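Local coordinates for hydrazine synthase subunit beta (Candidatus Kuenenia stuttgartiensis, PDB 5C2V), which forms part of the complex that condenses nitric oxide with ammonium to hydrazine, and may modulate hydroxylamine transport between the gamma and alpha active sites, at residues Y267-V272 / V278-M283; N251-P256 / V313-T318; I123-T128 / E132-I137. All coordinates share one frame; numbering follows the deposited sequence.

Contact 1. Residues Y267-V272 / V278-M283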
# COMPACT_ATOMS: atom_id res chain seq x y z
N TYR B 267 -21.95 -8.23 -33.96
CA TYR B 267 -20.76 -9.07 -33.79
C TYR B 267 -19.86 -9.08 -35.02
O TYR B 267 -20.31 -8.84 -36.14
CB TYR B 267 -21.17 -10.50 -33.45
CG TYR B 267 -21.98 -10.64 -32.18
CD1 TYR B 267 -21.37 -10.76 -30.95
CD2 TYR B 267 -23.37 -10.65 -32.23
CE1 TYR B 267 -22.11 -10.88 -29.79
CE2 TYR B 267 -24.12 -10.78 -31.07
CZ TYR B 267 -23.48 -10.89 -29.86
OH TYR B 267 -24.22 -11.02 -28.70
N LEU B 268 -18.59 -9.38 -34.80
CA LEU B 268 -17.66 -9.61 -35.90
C LEU B 268 -17.13 -11.04 -35.86
O LEU B 268 -16.76 -11.54 -34.79
CB LEU B 268 -16.50 -8.61 -35.86
CG LEU B 268 -15.51 -8.71 -37.02
CD1 LEU B 268 -16.21 -8.52 -38.35
CD2 LEU B 268 -14.38 -7.70 -36.86
N TYR B 269 -17.11 -11.69 -37.02
CA TYR B 269 -16.67 -13.08 -37.10
C TYR B 269 -15.38 -13.19 -37.91
O TYR B 269 -15.32 -12.73 -39.05
CB TYR B 269 -17.77 -13.95 -37.70
CG TYR B 269 -19.07 -13.89 -36.93
CD1 TYR B 269 -19.99 -12.87 -37.16
CD2 TYR B 269 -19.38 -14.85 -35.98
CE1 TYR B 269 -21.18 -12.81 -36.46
CE2 TYR B 269 -20.57 -14.79 -35.27
CZ TYR B 269 -21.46 -13.77 -35.52
OH TYR B 269 -22.65 -13.70 -34.83
N ILE B 270 -14.36 -13.82 -37.33
CA ILE B 270 -13.05 -13.91 -37.97
C ILE B 270 -12.56 -15.34 -38.09
O ILE B 270 -12.31 -16.00 -37.08
CB ILE B 270 -12.00 -13.10 -37.19
CG1 ILE B 270 -12.40 -11.62 -37.11
CG2 ILE B 270 -10.63 -13.25 -37.84
CD1 ILE B 270 -11.43 -10.78 -36.31
N GLY B 271 -12.41 -15.82 -39.32
CA GLY B 271 -11.77 -17.10 -39.54
C GLY B 271 -10.30 -17.01 -39.19
O GLY B 271 -9.57 -16.17 -39.73
N VAL B 272 -9.86 -17.87 -38.28
CA VAL B 272 -8.45 -17.96 -37.92
C VAL B 272 -7.90 -19.26 -38.47
O VAL B 272 -8.20 -20.35 -37.96
CB VAL B 272 -8.24 -17.90 -36.40
CG1 VAL B 272 -6.76 -17.80 -36.08
CG2 VAL B 272 -8.99 -16.71 -35.80
N VAL B 278 -12.84 -19.99 -35.07
CA VAL B 278 -13.54 -18.76 -35.40
C VAL B 278 -13.61 -17.82 -34.20
O VAL B 278 -14.19 -18.16 -33.17
CB VAL B 278 -14.97 -19.03 -35.91
CG1 VAL B 278 -15.71 -17.72 -36.15
CG2 VAL B 278 -14.93 -19.87 -37.18
N THR B 279 -13.00 -16.65 -34.34
CA THR B 279 -13.00 -15.66 -33.27
C THR B 279 -14.18 -14.70 -33.43
O THR B 279 -14.29 -13.99 -34.44
CB THR B 279 -11.69 -14.86 -33.24
OG1 THR B 279 -10.63 -15.70 -32.75
CG2 THR B 279 -11.82 -13.65 -32.32
N ILE B 280 -15.05 -14.68 -32.43
CA ILE B 280 -16.22 -13.82 -32.43
C ILE B 280 -16.06 -12.68 -31.43
O ILE B 280 -15.80 -12.91 -30.24
CB ILE B 280 -17.50 -14.60 -32.10
CG1 ILE B 280 -17.58 -15.88 -32.94
CG2 ILE B 280 -18.73 -13.73 -32.31
CD1 ILE B 280 -18.76 -16.76 -32.61
N LEU B 281 -16.21 -11.45 -31.93
CA LEU B 281 -16.01 -10.25 -31.13
C LEU B 281 -17.29 -9.42 -31.02
O LEU B 281 -18.15 -9.45 -31.90
CB LEU B 281 -14.90 -9.39 -31.74
CG LEU B 281 -13.54 -10.05 -31.99
CD1 LEU B 281 -12.59 -9.08 -32.67
CD2 LEU B 281 -12.95 -10.56 -30.68
N ASP B 282 -17.38 -8.66 -29.93
CA ASP B 282 -18.52 -7.78 -29.69
C ASP B 282 -18.22 -6.41 -30.30
O ASP B 282 -17.33 -5.70 -29.84
CB ASP B 282 -18.81 -7.66 -28.19
CG ASP B 282 -20.13 -6.98 -27.89
OD1 ASP B 282 -20.43 -5.92 -28.48
OD2 ASP B 282 -20.88 -7.51 -27.04
N MET B 283 -18.98 -6.04 -31.32
CA MET B 283 -18.66 -4.87 -32.12
C MET B 283 -19.04 -3.54 -31.47
O MET B 283 -18.50 -2.50 -31.83
CB MET B 283 -19.33 -4.96 -33.50
CG MET B 283 -18.55 -5.78 -34.51
SD MET B 283 -16.89 -5.12 -34.77
CE MET B 283 -17.26 -3.52 -35.47
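Leu268 and Leu281 pair through both of their backbone hydrogen bonds, and Ile270 and Thr279 repeat the pattern two residues on. The four bonds define an antiparallel beta hairpin, which supplies the two middle strands of a four-stranded beta-propeller blade. Leu268 N reaches Leu281 O at 2.9 Å. Leu281 N returns the bond to Leu268 O. The strand axes run antiparallel, at 161° to each other. Tyr267 with Asp282, Tyr269 with Ile280 and Gly271 with Val278 are the non-hydrogen-bonded pairs between.

Tyr269 and Ile280 carry the packing on one face. The aromatic CE2 of Tyr269 lies 3.6 Å from Ile280 CG2, and CG1 and CD1 of the same isoleucine also flank this side of the ring. Ile280 also packs on Pro3 of the gamma subunit. Tyr267 sets its CG beside its backbone N (chi1 -60°), which brings the ring edge to the Leu281 carbonyl. Its CD1 is 3.6 Å from Leu281 O, near the ring plane. Asp282, on the same face as Tyr267, is the N-cap of helix 283-291; its OD1 accepts a bond from Asp284 N.

The other face carries Leu268, Ile270, Thr279 and Leu281. Ile270 and Leu281 meet loosely through their CD1 methyls, 4.2 Å apart. Leu268 and Ile270 also pack against strand 203-211 of the preceding blade. The Thr279 hydroxyl is satisfied by Asp253, from the loop ahead of this blade. Val272 CG2 lies 3.6 Å from Thr279 OG1. At the far end Met283 bends at chi2 and chi3 and folds back over the strand end. Its SD comes to 3.7 Å from Leu268 CB, while its CG sits against Leu268 N.

Contact 2. Residues N251-P256 / V313-T318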
# COMPACT_ATOMS: atom_id res chain seq x y z
N ASN B 251 -1.84 -16.90 -25.78
CA ASN B 251 -2.70 -17.46 -26.82
C ASN B 251 -2.89 -16.49 -27.99
O ASN B 251 -3.43 -15.40 -27.81
CB ASN B 251 -4.06 -17.86 -26.24
CG ASN B 251 -4.77 -18.91 -27.07
OD1 ASN B 251 -4.58 -19.00 -28.28
ND2 ASN B 251 -5.59 -19.73 -26.42
N TYR B 252 -2.47 -16.91 -29.18
CA TYR B 252 -2.49 -16.04 -30.35
C TYR B 252 -3.42 -16.60 -31.42
O TYR B 252 -3.63 -17.81 -31.49
CB TYR B 252 -1.08 -15.87 -30.92
CG TYR B 252 -0.11 -15.18 -29.98
CD1 TYR B 252 0.37 -15.82 -28.85
CD2 TYR B 252 0.33 -13.89 -30.23
CE1 TYR B 252 1.25 -15.20 -27.99
CE2 TYR B 252 1.21 -13.25 -29.38
CZ TYR B 252 1.66 -13.91 -28.26
OH TYR B 252 2.54 -13.29 -27.40
N ASP B 253 -3.98 -15.73 -32.27
CA ASP B 253 -4.77 -16.23 -33.38
C ASP B 253 -3.93 -16.17 -34.64
O ASP B 253 -3.77 -15.11 -35.22
CB ASP B 253 -6.04 -15.38 -33.57
CG ASP B 253 -7.08 -15.62 -32.50
OD1 ASP B 253 -7.20 -16.77 -32.03
OD2 ASP B 253 -7.79 -14.66 -32.13
N GLY B 254 -3.45 -17.32 -35.10
CA GLY B 254 -2.55 -17.35 -36.23
C GLY B 254 -3.22 -17.02 -37.55
O GLY B 254 -4.20 -17.67 -37.92
N ASN B 255 -2.69 -16.03 -38.26
CA ASN B 255 -3.14 -15.71 -39.61
C ASN B 255 -4.66 -15.55 -39.73
O ASN B 255 -5.33 -16.43 -40.26
CB ASN B 255 -2.67 -16.79 -40.58
CG ASN B 255 -1.17 -17.02 -40.51
OD1 ASN B 255 -0.72 -18.12 -40.19
ND2 ASN B 255 -0.40 -15.99 -40.82
N PRO B 256 -5.21 -14.44 -39.21
CA PRO B 256 -6.65 -14.21 -39.39
C PRO B 256 -6.98 -13.95 -40.85
O PRO B 256 -6.26 -13.19 -41.50
CB PRO B 256 -6.90 -12.96 -38.53
CG PRO B 256 -5.59 -12.24 -38.54
CD PRO B 256 -4.54 -13.32 -38.54
N VAL B 313 -16.01 -12.08 -27.48
CA VAL B 313 -17.17 -12.93 -27.20
C VAL B 313 -16.79 -14.40 -27.07
O VAL B 313 -17.08 -15.03 -26.05
CB VAL B 313 -18.25 -12.78 -28.29
CG1 VAL B 313 -19.42 -13.72 -28.00
CG2 VAL B 313 -18.72 -11.34 -28.39
N ALA B 314 -16.15 -14.94 -28.10
CA ALA B 314 -15.83 -16.37 -28.10
C ALA B 314 -14.70 -16.76 -29.06
O ALA B 314 -14.37 -16.01 -29.97
CB ALA B 314 -17.08 -17.18 -28.42
N ARG B 315 -14.13 -17.94 -28.84
CA ARG B 315 -13.31 -18.59 -29.85
C ARG B 315 -13.81 -20.02 -30.04
O ARG B 315 -13.70 -20.86 -29.14
CB ARG B 315 -11.83 -18.58 -29.47
CG ARG B 315 -11.22 -17.19 -29.42
CD ARG B 315 -9.72 -17.25 -29.19
NE ARG B 315 -9.11 -15.92 -29.18
CZ ARG B 315 -8.33 -15.46 -28.21
NH1 ARG B 315 -8.06 -16.22 -27.16
NH2 ARG B 315 -7.83 -14.24 -28.29
N VAL B 316 -14.35 -20.30 -31.22
CA VAL B 316 -15.06 -21.55 -31.49
C VAL B 316 -14.24 -22.53 -32.32
O VAL B 316 -13.73 -22.18 -33.38
CB VAL B 316 -16.39 -21.28 -32.21
CG1 VAL B 316 -17.25 -22.52 -32.21
CG2 VAL B 316 -17.13 -20.13 -31.53
N PRO B 317 -14.10 -23.78 -31.82
CA PRO B 317 -13.40 -24.86 -32.53
C PRO B 317 -13.92 -25.07 -33.95
O PRO B 317 -15.13 -25.04 -34.17
CB PRO B 317 -13.68 -26.08 -31.66
CG PRO B 317 -13.88 -25.53 -30.30
CD PRO B 317 -14.57 -24.21 -30.49
N THR B 318 -13.01 -25.28 -34.89
CA THR B 318 -13.36 -25.44 -36.29
C THR B 318 -12.54 -26.58 -36.89
O THR B 318 -11.73 -27.20 -36.20
CB THR B 318 -13.12 -24.13 -37.08
OG1 THR B 318 -13.42 -23.01 -36.24
CG2 THR B 318 -13.98 -24.05 -38.32
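Asp253 and Arg315 reach toward each other from opposite directions and form a salt bridge. Asp253 OD2 is 3.5 Å from Arg315 NE, and OD1 lies equally near that nitrogen. The carboxylate and guanidinium planes stand 83° apart, so the groups do not meet as a coplanar, bidentate pair. The arginine chain is extended from CG to NE, and this carries the charged end from the strand across to the loop. Asn251 adds a looser contact, with its CG 4.3 Å from Arg315 NH1.

Both charged groups have further partners. Arg277 NH2 makes a salt bridge with Asp253 OD1 and a hydrogen bond with Asn251 OD1, linking the two loop residues. The backbone N of Asp253 is held by Asp247, and Asp248 makes a second salt bridge with Arg315 NH1. Such a cluster of opposite charges would probably keep both groups ionised. On the strand side, Val313 and Ala314 both face Ile280 in a classic beta bulge just before Arg315. Beyond it, Thr318 OG1 donates to Val316 O at 3.0 Å.

Asn255, at the other end of the loop, is hydrogen-bonded to Ser62 and Ser65 of the gamma subunit. The bridge thus ties the outermost strand of a beta-propeller blade to the loop that enters the same blade from its predecessor.

Contact 3. Residues I123-T128 / E132-I137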
# COMPACT_ATOMS: atom_id res chain seq x y z
N ILE B 123 -8.65 -3.13 -60.24
CA ILE B 123 -9.98 -3.64 -59.95
C ILE B 123 -10.79 -3.59 -61.24
O ILE B 123 -11.14 -2.51 -61.71
CB ILE B 123 -10.68 -2.84 -58.84
CG1 ILE B 123 -9.81 -2.77 -57.59
CG2 ILE B 123 -12.04 -3.46 -58.52
CD1 ILE B 123 -10.36 -1.87 -56.52
N ASP B 124 -11.11 -4.75 -61.80
CA ASP B 124 -11.82 -4.80 -63.07
C ASP B 124 -13.32 -4.75 -62.84
O ASP B 124 -13.86 -5.47 -62.00
CB ASP B 124 -11.44 -6.06 -63.85
CG ASP B 124 -10.00 -6.05 -64.31
OD1 ASP B 124 -9.39 -4.96 -64.35
OD2 ASP B 124 -9.47 -7.14 -64.63
N VAL B 125 -13.99 -3.88 -63.59
CA VAL B 125 -15.44 -3.75 -63.49
C VAL B 125 -16.12 -4.56 -64.59
O VAL B 125 -15.62 -4.68 -65.70
CB VAL B 125 -15.89 -2.27 -63.56
CG1 VAL B 125 -15.11 -1.44 -62.55
CG2 VAL B 125 -15.68 -1.70 -64.95
N ILE B 126 -17.26 -5.15 -64.24
CA ILE B 126 -17.99 -6.03 -65.15
C ILE B 126 -19.48 -5.71 -65.16
O ILE B 126 -20.13 -5.75 -64.12
CB ILE B 126 -17.80 -7.51 -64.78
CG1 ILE B 126 -16.35 -7.94 -65.01
CG2 ILE B 126 -18.75 -8.39 -65.57
CD1 ILE B 126 -16.07 -9.37 -64.59
N ASP B 127 -20.01 -5.38 -66.33
CA ASP B 127 -21.45 -5.16 -66.47
C ASP B 127 -22.17 -6.51 -66.46
O ASP B 127 -21.73 -7.46 -67.10
CB ASP B 127 -21.77 -4.39 -67.75
CG ASP B 127 -23.25 -4.09 -67.89
OD1 ASP B 127 -23.72 -3.13 -67.25
OD2 ASP B 127 -23.94 -4.82 -68.63
N THR B 128 -23.28 -6.59 -65.73
CA THR B 128 -24.00 -7.86 -65.60
C THR B 128 -24.85 -8.16 -66.83
O THR B 128 -25.08 -9.32 -67.16
CB THR B 128 -24.88 -7.88 -64.33
OG1 THR B 128 -25.32 -9.22 -64.07
CG2 THR B 128 -26.09 -6.97 -64.48
N GLU B 132 -19.64 -8.76 -69.28
CA GLU B 132 -18.37 -8.42 -69.94
C GLU B 132 -17.63 -7.38 -69.11
O GLU B 132 -18.21 -6.69 -68.28
CB GLU B 132 -18.68 -7.95 -71.38
CG GLU B 132 -17.58 -7.44 -72.37
CD GLU B 132 -17.00 -6.11 -72.09
OE1 GLU B 132 -17.60 -5.32 -71.30
OE2 GLU B 132 -15.90 -5.80 -72.66
N LYS B 133 -16.32 -7.31 -69.34
CA LYS B 133 -15.44 -6.47 -68.55
C LYS B 133 -15.38 -5.09 -69.18
O LYS B 133 -14.81 -4.90 -70.26
CB LYS B 133 -14.05 -7.08 -68.46
CG LYS B 133 -13.01 -6.13 -67.83
CD LYS B 133 -11.58 -6.65 -67.96
CE LYS B 133 -10.54 -5.53 -67.73
NZ LYS B 133 -9.13 -5.97 -68.01
N VAL B 134 -15.92 -4.10 -68.48
CA VAL B 134 -15.99 -2.76 -69.03
C VAL B 134 -14.63 -2.05 -69.02
O VAL B 134 -14.04 -1.77 -70.06
CB VAL B 134 -17.01 -1.89 -68.27
CG1 VAL B 134 -17.02 -0.48 -68.85
CG2 VAL B 134 -18.42 -2.50 -68.30
N ARG B 135 -14.12 -1.76 -67.83
CA ARG B 135 -12.82 -1.11 -67.73
C ARG B 135 -12.06 -1.55 -66.48
O ARG B 135 -12.46 -2.49 -65.81
CB ARG B 135 -12.97 0.41 -67.72
CG ARG B 135 -14.03 0.91 -66.76
CD ARG B 135 -13.66 2.23 -66.15
NE ARG B 135 -13.24 3.19 -67.16
CZ ARG B 135 -12.59 4.30 -66.89
NH1 ARG B 135 -12.28 4.60 -65.63
NH2 ARG B 135 -12.24 5.12 -67.87
N SER B 136 -10.94 -0.89 -66.19
CA SER B 136 -10.16 -1.21 -65.00
C SER B 136 -9.89 0.03 -64.16
O SER B 136 -9.60 1.10 -64.69
CB SER B 136 -8.84 -1.89 -65.38
OG SER B 136 -9.06 -3.10 -66.07
N ILE B 137 -10.01 -0.11 -62.84
CA ILE B 137 -9.70 0.97 -61.91
C ILE B 137 -8.36 0.70 -61.26
O ILE B 137 -8.19 -0.28 -60.53
CB ILE B 137 -10.79 1.11 -60.83
CG1 ILE B 137 -12.16 1.30 -61.48
CG2 ILE B 137 -10.46 2.27 -59.90
CD1 ILE B 137 -13.29 1.45 -60.48
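Asp124 and Ser136 face each other as a non-hydrogen-bonded pair of an antiparallel hairpin, and their side chains supply its closest polar contact. Ser136 OG donates to Asp124 OD1 at 2.6 Å, meeting it from above the carboxylate plane. The other carboxylate oxygen forms a salt bridge with Lys133, Asp124 OD2 to Lys133 NZ 3.6 Å. Lys133 is extended along its whole chain, which lets its end run back to the aspartate. Gly96 N also bonds to OD2, so the carboxylate has three polar partners: Ser136, Lys133 and Gly96.

Val125 is the packed centre of the opposite side. It faces both Val134 and Arg135, where the register slips by one residue in a beta bulge. Its N donates to Arg135 O, and its O accepts from Val134 N. CG1 of Val125 is anti to the carbonyl carbon (chi1 -52°), which places CG2 between the backbone N and the carbonyl carbon, facing the bulge. There Val125 CG2 lies 3.6 Å from Val134 CB. Val125 CG1 instead meets Ile137 CD1 at 4.0 Å, the side chains of Val125 and Ile137 crossing at about a right angle. Ile123 continues this buried end against strand 155-160 of the next blade.

The turn end and the bulged edge are looser. At the turn, Glu132 N to Asp127 O is a longer bond of 3.3 Å. The Asp127 carboxylate turns to Arg130 N within the turn. Along the edge strand, Glu132, Val134 and Arg135 are exposed to solvent, while Val125 and Ile137 stay buried beside them. The whole is the outer hairpin of a beta-propeller blade, bulged on its edge strand.

From the N terminus, contact 3 comes first. It closes a short hairpin turn between 123-128 and 132-137, in the third four-stranded blade along the chain. Two further blades follow before the loop 251-256 opens contact 2. Contact 1 then closes its own hairpin, and three helices lead on to 313-318, where contact 2 closes. Contact 1 therefore lies wholly within the larger loop of contact 2. The two touch, since strands 277-282 and 312-317 are neighbours in one blade. Contact 3 lies on the opposite side of the propeller, its centre about 32 Å from that of contact 1, and touches neither.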